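Amidohydrolase family protein (Acinetobacter baumannii, PDB 4I6K) probably hydrolyses 2-pyrone-4,6-dicarboxylic acid or a related lactone, as a member of the amidohydrolase superfamily. Local coordinates at residues L143-A157 with L169-R183. Residues are numbered along the deposited sequence; the frame is centred on the assembly and turned at random.
Sequences LRNVESLNWQVELHA and LNEYSFDVVIDHFGR
The F174 ring is held between V153 of the facing strand and Y172 of its own segment: CG2 of V153 lies 3.7 Å from the centroid of the F174 ring and only 10° off the ring normal, a CH-pi contact, while CB of Y172 covers the opposite face nearer the rim. Its edge meets the last turns of helix 137-148, with O of L143 and N of E147 near the ring plane. The aromatic group reaches this slot because its CG stands between the backbone N and the carbonyl carbon.

Next to it, the R144 guanidinium lies over one face of the Y172 ring, the planes 37° apart, with NE of R144 3.3 Å from CE1 of Y172; the L143 side chain crosses that of Y172 at about a right angle, its CB 3.3 Å from CE1 of Y172. E147 extends fully and divides its carboxylate: OE1 takes NH2 of R144 in a salt bridge through its syn lone pair. OE2 of E147 accepts both N of S173 (2.7 Å) and OG of S173 (3.1 Å) on the anti side, from opposite faces of the carboxylate plane.

Beyond this end, strands 152-156 and 176-178 run parallel as neighbours in the barrel of the amidohydrolase fold, joined by helix 159-169 in a beta-alpha-beta unit. Four backbone bonds join them: V153 N to D175 O, V177 N to V153 O (2.8 Å), L155 N to V177 O and D179 N to L155 O. CD1 of L155 packs on CD1 of L169 and CG1 of V176, beneath the connecting helix.

On the face that carries E154 and V177, E154 reaches past the strand end to D179, with OE2 of E154 2.5 Å from OD2 of D179 and the carboxylate planes 83° apart; K210 and R123 form salt bridges to E154 and D179 respectively. Farther on, the H156 and H180 rings meet obliquely; ND1 of H180 is hydrogen-bonded to OG of S212, and its NE2 to a citrate that probably comes from the crystallisation liquor.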
loop_
_atom_site.group_PDB
_atom_site.type_symbol
_atom_site.label_atom_id
_atom_site.label_comp_id
_atom_site.label_asym_id
_atom_site.label_seq_id
_atom_site.Cartn_x
_atom_site.Cartn_y
_atom_site.Cartn_z
ATOM N N LEU A 143 -11.555 6.275 -13.553
ATOM C CA LEU A 143 -11.593 4.909 -13.053
ATOM C C LEU A 143 -11.786 3.885 -14.143
ATOM O O LEU A 143 -11.179 2.831 -14.096
ATOM C CB LEU A 143 -12.673 4.755 -11.994
ATOM C CG LEU A 143 -12.319 5.459 -10.693
ATOM C CD1 LEU A 143 -13.520 5.486 -9.785
ATOM C CD2 LEU A 143 -11.120 4.781 -10.013
ATOM N N ARG A 144 -12.638 4.183 -15.122
ATOM C CA ARG A 144 -12.780 3.282 -16.264
ATOM C C ARG A 144 -11.451 3.145 -17.000
ATOM O O ARG A 144 -11.105 2.079 -17.509
ATOM C CB ARG A 144 -13.879 3.772 -17.200
ATOM C CG ARG A 144 -15.272 3.551 -16.642
ATOM C CD ARG A 144 -15.464 2.099 -16.271
ATOM N NE ARG A 144 -16.608 1.885 -15.383
ATOM C CZ ARG A 144 -17.000 0.685 -14.957
ATOM N NH1 ARG A 144 -18.050 0.563 -14.139
ATOM N NH2 ARG A 144 -16.338 -0.398 -15.358
ATOM N N ASN A 145 -10.688 4.233 -17.032
ATOM C CA ASN A 145 -9.363 4.192 -17.640
ATOM C C ASN A 145 -8.382 3.276 -16.909
ATOM O O ASN A 145 -7.717 2.450 -17.537
ATOM C CB ASN A 145 -8.789 5.596 -17.748
ATOM C CG ASN A 145 -9.391 6.373 -18.888
ATOM O OD1 ASN A 145 -9.672 5.820 -19.955
ATOM N ND2 ASN A 145 -9.586 7.665 -18.678
ATOM N N VAL A 146 -8.298 3.438 -15.586
ATOM C CA VAL A 146 -7.502 2.555 -14.736
ATOM C C VAL A 146 -7.907 1.088 -14.942
ATOM O O VAL A 146 -7.063 0.200 -15.058
ATOM C CB VAL A 146 -7.643 2.918 -13.212
ATOM C CG1 VAL A 146 -6.774 1.996 -12.330
ATOM C CG2 VAL A 146 -7.262 4.354 -12.957
ATOM N N GLU A 147 -9.210 0.834 -14.940
ATOM C CA GLU A 147 -9.712 -0.513 -15.207
ATOM C C GLU A 147 -9.158 -1.066 -16.537
ATOM O O GLU A 147 -8.653 -2.187 -16.596
ATOM C CB GLU A 147 -11.224 -0.463 -15.250
ATOM C CG GLU A 147 -11.922 -1.791 -15.349
ATOM C CD GLU A 147 -13.422 -1.599 -15.397
ATOM O OE1 GLU A 147 -13.875 -0.616 -16.019
ATOM O OE2 GLU A 147 -14.151 -2.413 -14.806
ATOM N N SER A 148 -9.246 -0.256 -17.590
ATOM C CA SER A 148 -8.750 -0.625 -18.911
ATOM C C SER A 148 -7.279 -0.967 -18.901
ATOM O O SER A 148 -6.829 -1.793 -19.689
ATOM C CB SER A 148 -8.970 0.529 -19.880
ATOM O OG SER A 148 -10.244 1.097 -19.642
ATOM N N LEU A 149 -6.531 -0.323 -18.015
ATOM C CA LEU A 149 -5.085 -0.492 -17.979
ATOM C C LEU A 149 -4.640 -1.665 -17.109
ATOM O O LEU A 149 -3.443 -1.948 -17.009
ATOM C CB LEU A 149 -4.414 0.790 -17.502
ATOM C CG LEU A 149 -4.475 1.951 -18.496
ATOM C CD1 LEU A 149 -4.019 3.250 -17.829
ATOM C CD2 LEU A 149 -3.629 1.639 -19.729
ATOM N N ASN A 150 -5.594 -2.346 -16.486
ATOM C CA ASN A 150 -5.265 -3.503 -15.661
ATOM C C ASN A 150 -4.502 -3.069 -14.435
ATOM O O ASN A 150 -3.863 -3.874 -13.768
ATOM C CB ASN A 150 -4.411 -4.494 -16.434
ATOM C CG ASN A 150 -5.181 -5.711 -16.853
ATOM O OD1 ASN A 150 -6.394 -5.647 -17.089
ATOM N ND2 ASN A 150 -4.485 -6.843 -16.948
ATOM N N TRP A 151 -4.566 -1.774 -14.156
ATOM C CA TRP A 151 -3.941 -1.211 -12.985
ATOM C C TRP A 151 -4.751 -1.562 -11.765
ATOM O O TRP A 151 -5.945 -1.815 -11.861
ATOM C CB TRP A 151 -3.915 0.300 -13.135
ATOM C CG TRP A 151 -2.691 0.768 -13.776
ATOM C CD1 TRP A 151 -1.723 -0.004 -14.349
ATOM C CD2 TRP A 151 -2.282 2.127 -13.942
ATOM N NE1 TRP A 151 -0.726 0.795 -14.852
ATOM C CE2 TRP A 151 -1.047 2.109 -14.619
ATOM C CE3 TRP A 151 -2.839 3.360 -13.577
ATOM C CZ2 TRP A 151 -0.350 3.281 -14.939
ATOM C CZ3 TRP A 151 -2.146 4.525 -13.890
ATOM C CH2 TRP A 151 -0.920 4.477 -14.571
ATOM N N GLN A 152 -4.105 -1.558 -10.607
ATOM C CA GLN A 152 -4.822 -1.698 -9.349
ATOM C C GLN A 152 -5.154 -0.300 -8.772
ATOM O O GLN A 152 -4.557 0.723 -9.167
ATOM C CB GLN A 152 -3.954 -2.470 -8.365
ATOM C CG GLN A 152 -2.714 -1.683 -7.926
ATOM C CD GLN A 152 -1.919 -2.421 -6.877
ATOM O OE1 GLN A 152 -1.325 -3.456 -7.160
ATOM N NE2 GLN A 152 -1.923 -1.907 -5.648
ATOM N N VAL A 153 -6.115 -0.258 -7.853
ATOM C CA VAL A 153 -6.357 0.932 -7.038
ATOM C C VAL A 153 -6.025 0.655 -5.562
ATOM O O VAL A 153 -6.661 -0.185 -4.920
ATOM C CB VAL A 153 -7.811 1.442 -7.165
ATOM C CG1 VAL A 153 -8.075 2.569 -6.180
ATOM C CG2 VAL A 153 -8.096 1.900 -8.588
ATOM N N GLU A 154 -5.022 1.368 -5.046
ATOM C CA GLU A 154 -4.539 1.213 -3.671
ATOM C C GLU A 154 -5.142 2.282 -2.762
ATOM O O GLU A 154 -5.180 3.465 -3.119
ATOM C CB GLU A 154 -3.005 1.295 -3.643
ATOM C CG GLU A 154 -2.356 1.026 -2.280
ATOM C CD GLU A 154 -0.828 1.191 -2.305
ATOM O OE1 GLU A 154 -0.276 1.663 -3.327
ATOM O OE2 GLU A 154 -0.176 0.843 -1.297
ATOM N N LEU A 155 -5.619 1.870 -1.589
ATOM C CA LEU A 155 -6.202 2.816 -0.634
ATOM C C LEU A 155 -5.396 2.895 0.653
ATOM O O LEU A 155 -5.015 1.878 1.236
ATOM C CB LEU A 155 -7.648 2.438 -0.277
ATOM C CG LEU A 155 -8.566 2.058 -1.441
ATOM C CD1 LEU A 155 -9.983 1.728 -0.954
ATOM C CD2 LEU A 155 -8.575 3.160 -2.484
ATOM N N HIS A 156 -5.138 4.117 1.088
ATOM C CA HIS A 156 -4.682 4.335 2.433
ATOM C C HIS A 156 -5.670 5.303 3.050
ATOM O O HIS A 156 -5.762 6.450 2.625
ATOM C CB HIS A 156 -3.275 4.904 2.452
ATOM C CG HIS A 156 -2.703 5.010 3.828
ATOM N ND1 HIS A 156 -2.131 6.168 4.315
ATOM C CD2 HIS A 156 -2.649 4.108 4.838
ATOM C CE1 HIS A 156 -1.729 5.964 5.557
ATOM N NE2 HIS A 156 -2.030 4.723 5.898
ATOM N N ALA A 157 -6.426 4.825 4.033
ATOM C CA ALA A 157 -7.550 5.583 4.540
ATOM C C ALA A 157 -8.115 4.968 5.810
ATOM O O ALA A 157 -7.968 3.769 6.048
ATOM C CB ALA A 157 -8.634 5.678 3.477
ATOM N N LEU A 169 -16.166 1.441 -5.522
ATOM C CA LEU A 169 -15.162 0.702 -6.254
ATOM C C LEU A 169 -15.697 -0.684 -6.658
ATOM O O LEU A 169 -15.164 -1.323 -7.570
ATOM C CB LEU A 169 -13.867 0.639 -5.437
ATOM C CG LEU A 169 -13.263 2.030 -5.131
ATOM C CD1 LEU A 169 -11.982 1.961 -4.300
ATOM C CD2 LEU A 169 -12.997 2.802 -6.406
ATOM N N ASN A 170 -16.774 -1.130 -6.007
ATOM C CA ASN A 170 -17.396 -2.414 -6.366
ATOM C C ASN A 170 -17.754 -2.526 -7.841
ATOM O O ASN A 170 -17.913 -3.634 -8.368
ATOM C CB ASN A 170 -18.662 -2.653 -5.544
ATOM C CG ASN A 170 -18.377 -3.332 -4.244
ATOM O OD1 ASN A 170 -17.225 -3.545 -3.899
ATOM N ND2 ASN A 170 -19.423 -3.688 -3.513
ATOM N N GLU A 171 -17.879 -1.372 -8.493
ATOM C CA GLU A 171 -18.382 -1.283 -9.858
ATOM C C GLU A 171 -17.331 -1.431 -10.963
ATOM O O GLU A 171 -17.637 -1.240 -12.133
ATOM C CB GLU A 171 -19.100 0.041 -10.047
ATOM C CG GLU A 171 -20.141 0.321 -8.994
ATOM C CD GLU A 171 -21.037 1.475 -9.370
ATOM O OE1 GLU A 171 -22.148 1.573 -8.801
ATOM O OE2 GLU A 171 -20.630 2.276 -10.241
ATOM N N TYR A 172 -16.104 -1.772 -10.596
ATOM C CA TYR A 172 -15.017 -1.826 -11.558
ATOM C C TYR A 172 -14.314 -3.149 -11.404
ATOM O O TYR A 172 -14.297 -3.714 -10.325
ATOM C CB TYR A 172 -14.019 -0.698 -11.298
ATOM C CG TYR A 172 -14.637 0.667 -11.349
ATOM C CD1 TYR A 172 -14.582 1.427 -12.510
ATOM C CD2 TYR A 172 -15.293 1.198 -10.240
ATOM C CE1 TYR A 172 -15.164 2.687 -12.575
ATOM C CE2 TYR A 172 -15.872 2.463 -10.291
ATOM C CZ TYR A 172 -15.811 3.196 -11.466
ATOM O OH TYR A 172 -16.378 4.447 -11.536
ATOM N N SER A 173 -13.668 -3.607 -12.454
ATOM C CA SER A 173 -13.023 -4.905 -12.473
ATOM C C SER A 173 -11.632 -4.955 -11.887
ATOM O O SER A 173 -11.034 -6.004 -11.848
ATOM C CB SER A 173 -12.949 -5.422 -13.887
ATOM O OG SER A 173 -14.232 -5.490 -14.432
ATOM N N PHE A 174 -11.098 -3.823 -11.477
ATOM C CA PHE A 174 -9.727 -3.815 -10.947
ATOM C C PHE A 174 -9.578 -4.356 -9.533
ATOM O O PHE A 174 -10.529 -4.398 -8.746
ATOM C CB PHE A 174 -9.059 -2.428 -11.047
ATOM C CG PHE A 174 -9.928 -1.268 -10.565
ATOM C CD1 PHE A 174 -10.419 -1.230 -9.263
ATOM C CD2 PHE A 174 -10.219 -0.200 -11.417
ATOM C CE1 PHE A 174 -11.207 -0.161 -8.828
ATOM C CE2 PHE A 174 -11.002 0.879 -10.981
ATOM C CZ PHE A 174 -11.495 0.896 -9.694
ATOM N N ASP A 175 -8.358 -4.770 -9.222
ATOM C CA ASP A 175 -7.981 -5.124 -7.864
ATOM C C ASP A 175 -8.020 -3.884 -6.987
ATOM O O ASP A 175 -7.577 -2.814 -7.398
ATOM C CB ASP A 175 -6.567 -5.692 -7.876
ATOM C CG ASP A 175 -6.472 -6.970 -8.680
ATOM O OD1 ASP A 175 -5.621 -7.051 -9.593
ATOM O OD2 ASP A 175 -7.273 -7.892 -8.402
ATOM N N VAL A 176 -8.562 -4.020 -5.785
ATOM C CA VAL A 176 -8.484 -2.933 -4.813
ATOM C C VAL A 176 -7.606 -3.365 -3.641
ATOM O O VAL A 176 -7.809 -4.415 -3.030
ATOM C CB VAL A 176 -9.862 -2.487 -4.293
ATOM C CG1 VAL A 176 -9.731 -1.196 -3.485
ATOM C CG2 VAL A 176 -10.855 -2.291 -5.442
ATOM N N VAL A 177 -6.610 -2.553 -3.340
ATOM C CA VAL A 177 -5.595 -2.940 -2.377
ATOM C C VAL A 177 -5.687 -2.022 -1.178
ATOM O O VAL A 177 -5.724 -0.807 -1.331
ATOM C CB VAL A 177 -4.200 -2.852 -3.022
ATOM C CG1 VAL A 177 -3.139 -3.327 -2.064
ATOM C CG2 VAL A 177 -4.184 -3.681 -4.320
ATOM N N ILE A 178 -5.764 -2.594 0.016
ATOM C CA ILE A 178 -5.930 -1.758 1.199
ATOM C C ILE A 178 -4.672 -1.731 2.057
ATOM O O ILE A 178 -4.203 -2.774 2.489
ATOM C CB ILE A 178 -7.168 -2.160 2.046
ATOM C CG1 ILE A 178 -8.457 -2.075 1.209
ATOM C CG2 ILE A 178 -7.283 -1.274 3.290
ATOM C CD1 ILE A 178 -8.957 -3.429 0.745
ATOM N N ASP A 179 -4.143 -0.525 2.281
ATOM C CA ASP A 179 -2.902 -0.298 3.021
ATOM C C ASP A 179 -3.011 -0.576 4.522
ATOM O O ASP A 179 -4.009 -0.231 5.149
ATOM C CB ASP A 179 -2.446 1.152 2.840
ATOM C CG ASP A 179 -1.880 1.424 1.464
ATOM O OD1 ASP A 179 -1.804 2.614 1.092
ATOM O OD2 ASP A 179 -1.502 0.461 0.759
ATOM N N HIS A 180 -1.970 -1.204 5.074
ATOM C CA HIS A 180 -1.767 -1.335 6.528
ATOM C C HIS A 180 -2.986 -1.833 7.320
ATOM O O HIS A 180 -3.565 -1.097 8.130
ATOM C CB HIS A 180 -1.267 -0.009 7.112
ATOM C CG HIS A 180 -0.192 0.645 6.299
ATOM N ND1 HIS A 180 0.807 -0.070 5.671
ATOM C CD2 HIS A 180 0.050 1.952 6.023
ATOM C CE1 HIS A 180 1.606 0.766 5.029
ATOM N NE2 HIS A 180 1.170 1.998 5.227
ATOM N N PHE A 181 -3.354 -3.093 7.084
ATOM C CA PHE A 181 -4.482 -3.745 7.759
ATOM C C PHE A 181 -5.797 -2.981 7.705
ATOM O O PHE A 181 -6.736 -3.344 8.413
ATOM C CB PHE A 181 -4.149 -4.040 9.221
ATOM C CG PHE A 181 -2.920 -4.882 9.406
ATOM C CD1 PHE A 181 -3.025 -6.251 9.615
ATOM C CD2 PHE A 181 -1.660 -4.306 9.365
ATOM C CE1 PHE A 181 -1.898 -7.027 9.795
ATOM C CE2 PHE A 181 -0.529 -5.082 9.541
ATOM C CZ PHE A 181 -0.645 -6.437 9.760
ATOM N N GLY A 182 -5.873 -1.944 6.871
ATOM C CA GLY A 182 -7.076 -1.116 6.799
ATOM C C GLY A 182 -7.085 -0.051 7.879
ATOM O O GLY A 182 -8.134 0.512 8.206
ATOM N N ARG A 183 -5.909 0.210 8.445
ATOM C CA ARG A 183 -5.710 1.314 9.404
ATOM C C ARG A 183 -6.713 1.318 10.547
ATOM O O ARG A 183 -7.342 2.339 10.840
ATOM C CB ARG A 183 -5.698 2.675 8.700
ATOM C CG ARG A 183 -4.401 2.960 7.902
ATOM C CD ARG A 183 -3.160 2.881 8.788
ATOM N NE ARG A 183 -3.198 3.893 9.849
ATOM C CZ ARG A 183 -2.712 5.126 9.729
ATOM N NH1 ARG A 183 -2.148 5.511 8.599
ATOM N NH2 ARG A 183 -2.792 5.981 10.736
HETATM O O HOH W 1 -18.101 4.153 -13.897
HETATM O O HOH W 2 -6.116 1.908 4.715
#